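Local coordinates for protein glutamine synthetase (Streptomyces coelicolor, PDB 4BAX) that belongs to the glutamine synthetase family and combines a beta-grasp domain with a catalytic domain in an assembly of ten chains, at residues Q115-L126 with E212-V222; D56-S64 with L76-M86. One frame throughout, in Å; residues are numbered along the deposited sequence.

Contact 1: Q115-L126 with E212-V222; sequences QEYTFFKGTRPL and EVSATLDPKPV
Antiparallel pairing of Thr118 with Thr216 and of Phe120 with Ser214 adds the short strand 214-216 to strand 115-121 in the mixed sheet of the catalytic domain. Both are hydrogen-bonded pairs: Thr118 N reaches Thr216 O at 3.1 Å and Phe120 N reaches Ser214 O at 2.7 Å, each answered by the reverse bond. Between them lies the non-hydrogen-bonded pair Phe119–Ala215. On its face of the sheet the Phe119 ring turns an edge to Ser214 O, with CD1 touching Val213 CG2 at 4.0 Å, while Val154 and Val155 of helix 152-164 pack nearby. The opposite face carries Phe120, whose ring edge meets Pro221 CB (CE1 to CB 3.7 Å) as Pro125 CA sits over the centre of one ring face. Close by, Thr118 OG1 donates to a water that in turn donates to Thr216 O, and Gln180 is a further partner of this hydroxyl.

At one end, Leu217 CD2 lies 3.3 Å from Gln115 NE2, the two side chains crossing at about a right angle. The bend at chi2 (78°) folds the Gln115 amide back so that NE2, with Glu116 O lying in the amide plane, donates to that carbonyl; OE1 accepts from Arg201 NE, and NE2 also bonds Ala319 O. At the other end Lys121 NZ makes a weak bond to Glu212 O, in the Schellman motif that closes helix 190-210. Thr216 OG1 accepts from Asp218 N (3.2 Å), an ST turn where the chain leaves the strand. With strand 180-188 also bonded to 115-121, this antiparallel ladder belongs to the mixed sheet of the glutamine synthetase catalytic domain.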
# COMPACT_ATOMS: atom_id res chain seq x y z
N GLN A 115 -33.33 5.02 22.13
CA GLN A 115 -32.16 5.84 21.89
C GLN A 115 -31.43 5.41 20.65
O GLN A 115 -30.90 4.30 20.56
CB GLN A 115 -31.22 5.75 23.08
CG GLN A 115 -29.84 6.35 22.83
CD GLN A 115 -29.81 7.89 22.88
OE1 GLN A 115 -29.94 8.52 23.96
NE2 GLN A 115 -29.59 8.51 21.72
N GLU A 116 -31.41 6.32 19.68
CA GLU A 116 -30.76 6.03 18.42
C GLU A 116 -29.35 6.62 18.35
O GLU A 116 -29.05 7.62 19.02
CB GLU A 116 -31.63 6.53 17.26
CG GLU A 116 -32.99 5.82 17.17
CD GLU A 116 -33.86 6.31 16.00
OE1 GLU A 116 -33.61 7.42 15.48
OE2 GLU A 116 -34.78 5.55 15.60
N TYR A 117 -28.51 6.00 17.53
CA TYR A 117 -27.16 6.49 17.32
C TYR A 117 -26.64 5.94 16.01
O TYR A 117 -27.12 4.91 15.54
CB TYR A 117 -26.25 6.08 18.47
CG TYR A 117 -26.19 4.58 18.69
CD1 TYR A 117 -27.18 3.91 19.40
CD2 TYR A 117 -25.14 3.82 18.19
CE1 TYR A 117 -27.14 2.55 19.60
CE2 TYR A 117 -25.10 2.45 18.40
CZ TYR A 117 -26.09 1.82 19.10
OH TYR A 117 -26.02 0.46 19.30
N THR A 118 -25.61 6.59 15.47
CA THR A 118 -25.00 6.17 14.21
C THR A 118 -23.50 5.96 14.38
O THR A 118 -22.82 6.81 14.98
CB THR A 118 -25.28 7.22 13.09
OG1 THR A 118 -26.66 7.63 13.15
CG2 THR A 118 -24.97 6.65 11.71
N PHE A 119 -22.99 4.84 13.88
CA PHE A 119 -21.55 4.58 13.89
C PHE A 119 -20.76 5.33 12.82
O PHE A 119 -21.19 5.43 11.66
CB PHE A 119 -21.24 3.08 13.76
CG PHE A 119 -21.52 2.30 15.00
CD1 PHE A 119 -21.07 2.74 16.22
CD2 PHE A 119 -22.30 1.13 14.96
CE1 PHE A 119 -21.35 2.02 17.39
CE2 PHE A 119 -22.59 0.41 16.11
CZ PHE A 119 -22.11 0.86 17.33
N PHE A 120 -19.57 5.80 13.20
CA PHE A 120 -18.70 6.48 12.25
C PHE A 120 -17.30 5.91 12.38
O PHE A 120 -16.87 5.51 13.46
CB PHE A 120 -18.67 7.99 12.53
CG PHE A 120 -19.68 8.77 11.74
CD1 PHE A 120 -21.04 8.67 12.02
CD2 PHE A 120 -19.27 9.60 10.69
CE1 PHE A 120 -21.98 9.39 11.28
CE2 PHE A 120 -20.21 10.34 9.95
CZ PHE A 120 -21.57 10.23 10.25
N LYS A 121 -16.59 5.86 11.26
CA LYS A 121 -15.17 5.59 11.28
C LYS A 121 -14.46 6.83 10.70
O LYS A 121 -14.42 7.04 9.47
CB LYS A 121 -14.84 4.34 10.47
CG LYS A 121 -13.34 4.13 10.40
CD LYS A 121 -12.85 3.13 11.43
CE LYS A 121 -11.36 3.39 11.75
NZ LYS A 121 -10.64 2.24 12.38
N GLY A 122 -13.91 7.64 11.61
CA GLY A 122 -13.45 8.97 11.27
C GLY A 122 -14.61 9.87 10.86
O GLY A 122 -15.64 9.89 11.54
N THR A 123 -14.44 10.57 9.74
CA THR A 123 -15.49 11.44 9.20
C THR A 123 -16.50 10.65 8.38
O THR A 123 -17.53 11.18 7.94
CB THR A 123 -14.90 12.58 8.33
OG1 THR A 123 -13.91 12.04 7.45
CG2 THR A 123 -14.32 13.68 9.20
N ARG A 124 -16.19 9.37 8.15
CA ARG A 124 -17.01 8.51 7.31
C ARG A 124 -18.00 7.71 8.15
O ARG A 124 -17.63 7.10 9.16
CB ARG A 124 -16.10 7.52 6.57
CG ARG A 124 -16.62 7.09 5.19
CD ARG A 124 -16.61 5.58 5.07
NE ARG A 124 -15.39 5.04 5.64
CZ ARG A 124 -15.35 3.94 6.39
NH1 ARG A 124 -16.47 3.26 6.67
NH2 ARG A 124 -14.19 3.51 6.88
N PRO A 125 -19.26 7.67 7.70
CA PRO A 125 -20.26 6.78 8.30
C PRO A 125 -19.81 5.32 8.14
O PRO A 125 -19.32 4.93 7.06
CB PRO A 125 -21.52 7.04 7.45
CG PRO A 125 -21.31 8.43 6.87
CD PRO A 125 -19.83 8.51 6.62
N LEU A 126 -19.95 4.52 9.20
CA LEU A 126 -19.42 3.16 9.16
C LEU A 126 -20.04 2.32 8.02
O LEU A 126 -19.37 1.44 7.47
CB LEU A 126 -19.56 2.46 10.52
CG LEU A 126 -18.93 1.06 10.58
CD1 LEU A 126 -17.44 1.19 10.76
CD2 LEU A 126 -19.53 0.17 11.66
N GLU A 212 -12.37 0.57 17.89
CA GLU A 212 -11.84 1.67 17.05
C GLU A 212 -12.89 2.32 16.18
O GLU A 212 -12.58 2.71 15.06
CB GLU A 212 -10.67 1.21 16.19
CG GLU A 212 -9.39 0.98 16.92
CD GLU A 212 -8.35 0.34 16.02
OE1 GLU A 212 -8.73 -0.39 15.06
OE2 GLU A 212 -7.16 0.58 16.27
N VAL A 213 -14.12 2.44 16.68
CA VAL A 213 -15.16 3.16 15.94
C VAL A 213 -15.76 4.21 16.83
O VAL A 213 -15.50 4.24 18.03
CB VAL A 213 -16.28 2.24 15.36
CG1 VAL A 213 -15.69 1.06 14.57
CG2 VAL A 213 -17.21 1.74 16.48
N SER A 214 -16.59 5.05 16.24
CA SER A 214 -17.22 6.14 16.96
C SER A 214 -18.72 6.02 16.88
O SER A 214 -19.26 5.49 15.89
CB SER A 214 -16.78 7.47 16.38
OG SER A 214 -15.43 7.74 16.70
N ALA A 215 -19.39 6.57 17.89
CA ALA A 215 -20.84 6.68 17.88
C ALA A 215 -21.19 8.15 18.01
O ALA A 215 -20.49 8.91 18.69
CB ALA A 215 -21.44 5.87 19.02
N THR A 216 -22.25 8.56 17.32
CA THR A 216 -22.73 9.93 17.40
C THR A 216 -24.22 9.98 17.66
O THR A 216 -24.96 9.11 17.19
CB THR A 216 -22.34 10.76 16.14
OG1 THR A 216 -22.59 12.15 16.40
CG2 THR A 216 -23.18 10.36 14.97
N LEU A 217 -24.64 10.98 18.44
CA LEU A 217 -26.05 11.20 18.72
C LEU A 217 -26.52 12.40 17.90
O LEU A 217 -27.56 12.98 18.19
CB LEU A 217 -26.31 11.41 20.21
CG LEU A 217 -26.00 10.23 21.13
CD1 LEU A 217 -26.55 10.42 22.60
CD2 LEU A 217 -26.51 8.94 20.51
N ASP A 218 -25.74 12.75 16.87
CA ASP A 218 -26.12 13.80 15.92
C ASP A 218 -27.45 13.39 15.27
O ASP A 218 -27.60 12.26 14.82
CB ASP A 218 -25.03 14.03 14.85
CG ASP A 218 -23.83 14.87 15.38
OD1 ASP A 218 -23.92 15.39 16.52
OD2 ASP A 218 -22.80 15.01 14.67
N PRO A 219 -28.42 14.31 15.24
CA PRO A 219 -29.79 14.07 14.77
C PRO A 219 -29.89 13.80 13.27
O PRO A 219 -30.78 13.06 12.86
CB PRO A 219 -30.53 15.37 15.13
CG PRO A 219 -29.46 16.39 15.27
CD PRO A 219 -28.23 15.68 15.75
N LYS A 220 -29.01 14.41 12.49
CA LYS A 220 -28.96 14.19 11.05
C LYS A 220 -27.51 14.03 10.57
O LYS A 220 -26.97 14.92 9.91
CB LYS A 220 -29.65 15.36 10.33
CG LYS A 220 -29.98 15.14 8.84
CD LYS A 220 -31.23 14.30 8.66
CE LYS A 220 -31.69 14.28 7.20
NZ LYS A 220 -32.54 13.09 6.86
N PRO A 221 -26.89 12.88 10.85
CA PRO A 221 -25.48 12.62 10.56
C PRO A 221 -25.13 12.71 9.06
O PRO A 221 -24.05 13.19 8.70
CB PRO A 221 -25.26 11.20 11.12
CG PRO A 221 -26.60 10.60 11.14
CD PRO A 221 -27.54 11.71 11.47
N VAL A 222 -26.05 12.29 8.19
CA VAL A 222 -25.86 12.52 6.75
C VAL A 222 -27.03 13.33 6.20
O VAL A 222 -28.20 12.97 6.41
CB VAL A 222 -25.75 11.18 5.97
CG1 VAL A 222 -25.52 11.43 4.49
CG2 VAL A 222 -24.63 10.30 6.54
O HOH W 1 -26.81 9.96 14.88

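Contact 2: D56-S64 with L76-M86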
# COMPACT_ATOMS: atom_id res chain seq x y z
N ASP A 56 -14.37 25.94 40.35
CA ASP A 56 -13.82 24.69 40.82
C ASP A 56 -15.11 23.99 41.11
O ASP A 56 -16.04 24.61 41.63
CB ASP A 56 -13.07 24.92 42.13
CG ASP A 56 -11.83 25.74 41.93
OD1 ASP A 56 -11.28 25.71 40.81
OD2 ASP A 56 -11.39 26.41 42.90
N CYS A 57 -15.18 22.71 40.78
CA CYS A 57 -16.46 22.06 40.81
C CYS A 57 -16.45 20.86 41.74
O CYS A 57 -15.38 20.33 42.09
CB CYS A 57 -16.86 21.64 39.40
SG CYS A 57 -17.00 23.02 38.24
N VAL A 58 -17.64 20.48 42.18
CA VAL A 58 -17.80 19.39 43.12
C VAL A 58 -18.62 18.27 42.43
O VAL A 58 -19.64 18.54 41.77
CB VAL A 58 -18.51 19.87 44.40
CG1 VAL A 58 -18.95 18.69 45.24
CG2 VAL A 58 -17.59 20.81 45.21
N LEU A 59 -18.15 17.04 42.60
CA LEU A 59 -18.83 15.86 42.09
C LEU A 59 -19.60 15.18 43.21
O LEU A 59 -19.00 14.84 44.26
CB LEU A 59 -17.80 14.89 41.50
CG LEU A 59 -17.19 15.44 40.20
CD1 LEU A 59 -16.05 14.56 39.65
CD2 LEU A 59 -18.28 15.67 39.14
N LYS A 60 -20.91 15.06 43.03
CA LYS A 60 -21.72 14.40 44.02
C LYS A 60 -22.41 13.18 43.40
O LYS A 60 -23.22 13.34 42.50
CB LYS A 60 -22.77 15.37 44.56
CG LYS A 60 -23.61 14.82 45.67
CD LYS A 60 -24.72 15.81 45.94
CE LYS A 60 -25.66 15.32 47.03
NZ LYS A 60 -24.84 15.09 48.25
N PRO A 61 -22.07 11.97 43.88
CA PRO A 61 -22.64 10.71 43.37
C PRO A 61 -24.17 10.70 43.48
O PRO A 61 -24.70 11.13 44.51
CB PRO A 61 -22.05 9.65 44.32
CG PRO A 61 -20.80 10.27 44.88
CD PRO A 61 -20.94 11.75 44.80
N VAL A 62 -24.86 10.30 42.42
CA VAL A 62 -26.32 10.21 42.48
C VAL A 62 -26.78 8.81 42.08
O VAL A 62 -27.91 8.40 42.37
CB VAL A 62 -27.01 11.29 41.60
CG1 VAL A 62 -26.59 12.68 42.05
CG2 VAL A 62 -26.69 11.08 40.12
N PHE A 63 -25.90 8.10 41.38
CA PHE A 63 -26.21 6.76 40.90
C PHE A 63 -24.91 5.99 40.75
O PHE A 63 -23.90 6.57 40.36
CB PHE A 63 -26.95 6.83 39.57
CG PHE A 63 -27.20 5.48 38.94
CD1 PHE A 63 -28.35 4.77 39.27
CD2 PHE A 63 -26.31 4.92 38.02
CE1 PHE A 63 -28.61 3.52 38.70
CE2 PHE A 63 -26.56 3.68 37.45
CZ PHE A 63 -27.71 2.97 37.79
N SER A 64 -24.95 4.68 41.02
CA SER A 64 -23.77 3.82 40.87
C SER A 64 -24.16 2.41 40.42
O SER A 64 -25.27 1.95 40.70
CB SER A 64 -22.93 3.75 42.16
OG SER A 64 -23.58 2.95 43.14
N LEU A 76 -19.10 2.13 38.42
CA LEU A 76 -19.29 3.42 37.77
C LEU A 76 -20.08 4.32 38.70
O LEU A 76 -21.06 3.88 39.31
CB LEU A 76 -20.02 3.27 36.45
CG LEU A 76 -19.43 2.19 35.56
CD1 LEU A 76 -20.42 1.94 34.43
CD2 LEU A 76 -18.04 2.59 35.07
N VAL A 77 -19.64 5.56 38.84
CA VAL A 77 -20.33 6.50 39.70
C VAL A 77 -20.77 7.72 38.91
O VAL A 77 -19.94 8.58 38.58
CB VAL A 77 -19.44 6.95 40.89
CG1 VAL A 77 -20.29 7.57 41.97
CG2 VAL A 77 -18.67 5.79 41.46
N LEU A 78 -22.07 7.82 38.64
CA LEU A 78 -22.61 9.00 37.98
C LEU A 78 -22.85 10.11 39.00
O LEU A 78 -23.51 9.88 40.00
CB LEU A 78 -23.91 8.65 37.25
CG LEU A 78 -24.60 9.80 36.52
CD1 LEU A 78 -23.78 10.29 35.32
CD2 LEU A 78 -26.00 9.40 36.10
N CYS A 79 -22.38 11.32 38.70
CA CYS A 79 -22.43 12.45 39.66
C CYS A 79 -23.19 13.63 39.11
O CYS A 79 -23.39 13.75 37.90
CB CYS A 79 -21.02 12.93 40.04
SG CYS A 79 -19.90 11.70 40.76
N GLU A 80 -23.63 14.49 40.00
CA GLU A 80 -24.13 15.78 39.57
C GLU A 80 -23.07 16.78 39.96
O GLU A 80 -22.25 16.52 40.86
CB GLU A 80 -25.50 16.11 40.19
CG GLU A 80 -25.45 16.34 41.70
CD GLU A 80 -26.82 16.69 42.28
OE1 GLU A 80 -27.77 16.86 41.47
OE2 GLU A 80 -26.95 16.79 43.53
N VAL A 81 -23.10 17.95 39.32
CA VAL A 81 -22.04 18.93 39.51
C VAL A 81 -22.55 20.05 40.40
O VAL A 81 -23.64 20.61 40.18
CB VAL A 81 -21.54 19.49 38.15
CG1 VAL A 81 -20.40 20.47 38.34
CG2 VAL A 81 -21.10 18.34 37.24
N LEU A 82 -21.75 20.37 41.41
CA LEU A 82 -22.13 21.39 42.36
C LEU A 82 -21.09 22.48 42.41
O LEU A 82 -19.91 22.23 42.13
CB LEU A 82 -22.28 20.80 43.76
CG LEU A 82 -23.17 19.57 43.86
CD1 LEU A 82 -23.24 19.17 45.32
CD2 LEU A 82 -24.56 19.80 43.26
N ASP A 83 -21.53 23.66 42.84
CA ASP A 83 -20.63 24.76 43.14
C ASP A 83 -19.97 24.40 44.46
O ASP A 83 -20.42 23.47 45.14
CB ASP A 83 -21.43 26.06 43.28
CG ASP A 83 -21.72 26.75 41.93
OD1 ASP A 83 -20.86 26.68 41.01
OD2 ASP A 83 -22.80 27.37 41.78
N THR A 84 -18.93 25.15 44.85
CA THR A 84 -18.19 24.88 46.10
C THR A 84 -19.05 25.02 47.36
O THR A 84 -18.73 24.46 48.41
CB THR A 84 -16.94 25.80 46.21
OG1 THR A 84 -17.34 27.17 46.04
CG2 THR A 84 -15.94 25.46 45.11
N ASP A 85 -20.15 25.75 47.24
CA ASP A 85 -21.10 25.92 48.34
C ASP A 85 -22.13 24.78 48.33
O ASP A 85 -23.18 24.88 48.97
CB ASP A 85 -21.78 27.29 48.27
CG ASP A 85 -22.61 27.49 47.00
OD1 ASP A 85 -22.69 26.55 46.16
OD2 ASP A 85 -23.16 28.60 46.81
N MET A 86 -21.88 23.76 47.52
CA MET A 86 -22.71 22.55 47.49
C MET A 86 -24.08 22.80 46.85
O MET A 86 -24.96 21.94 46.91
CB MET A 86 -22.86 21.93 48.88
CG MET A 86 -21.56 21.42 49.46
SD MET A 86 -20.87 20.10 48.46
CE MET A 86 -19.16 20.62 48.40
O HOH W 2 -18.23 27.00 42.84
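This is an antiparallel hairpin of the beta-grasp domain, in which Val58, Lys60 and Phe63 of strand 56-66 pair with Leu82, Glu80 and Leu78 of strand 75-82. Between Pro61 and Phe63 the register slips by one residue at a classic beta bulge: Leu78 O accepts from both Val62 N (2.8 Å) and Phe63 N (3.3 Å), so one carbonyl serves two successive amides. Just before it, Pro61 lays CB against Val77 CG1 at 3.6 Å, the two side chains running alongside each other.

Around Leu59 and Val81 the face is apolar, with Leu59 CB on Cys79 SG (3.9 Å) and Leu59 CD2 near Val81 CG2; Trp10 of strand 3-11 and Phe42 of strand 40-43 pack on Leu59 and Val81. The other face carries the mixed pair Lys60 and Glu80. These chains lie side by side and touch where Lys60 CD approaches Glu80 OE2 (3.4 Å), but their charged ends stay apart and Glu80 OE1 is bonded to Asn92. Leu82 CD1 adds apolar contact to the Lys60 chain. Toward the open end, Trp302 of the second subunit packs on Asp56, Val58 and Thr84. A water there accepts from Thr84 N and donates to Asp83 OD1 and, weakly, to Asp56 O. The bends of Met86 at chi2 (-62°) and chi3 bring its methyl across Val58 at about a right angle, with CE 3.6 Å from Val58 CG2.

Both contacts are antiparallel strand ladders and both are partly buried, yet they hold different sheets, with centres about 29 Å apart. Contact 2 joins strands adjacent in sequence, only 11 residues lying between its segments, whereas contact 1 brings together segments with 85 residues between them, helix 190-210 leading into the second. Contact 1 is richer in aromatic packing and adds an ST turn; contact 2 combines aliphatic and sulfur-containing side chains with the Lys60–Glu80 pair and departs from regular pairing at its bulge. Helix 190-210 touches side chains of both, and each also meets the second subunit: Ser214 in contact 1 bonds to its Asp147, while Asp56 in contact 2 forms a salt bridge with its Arg294.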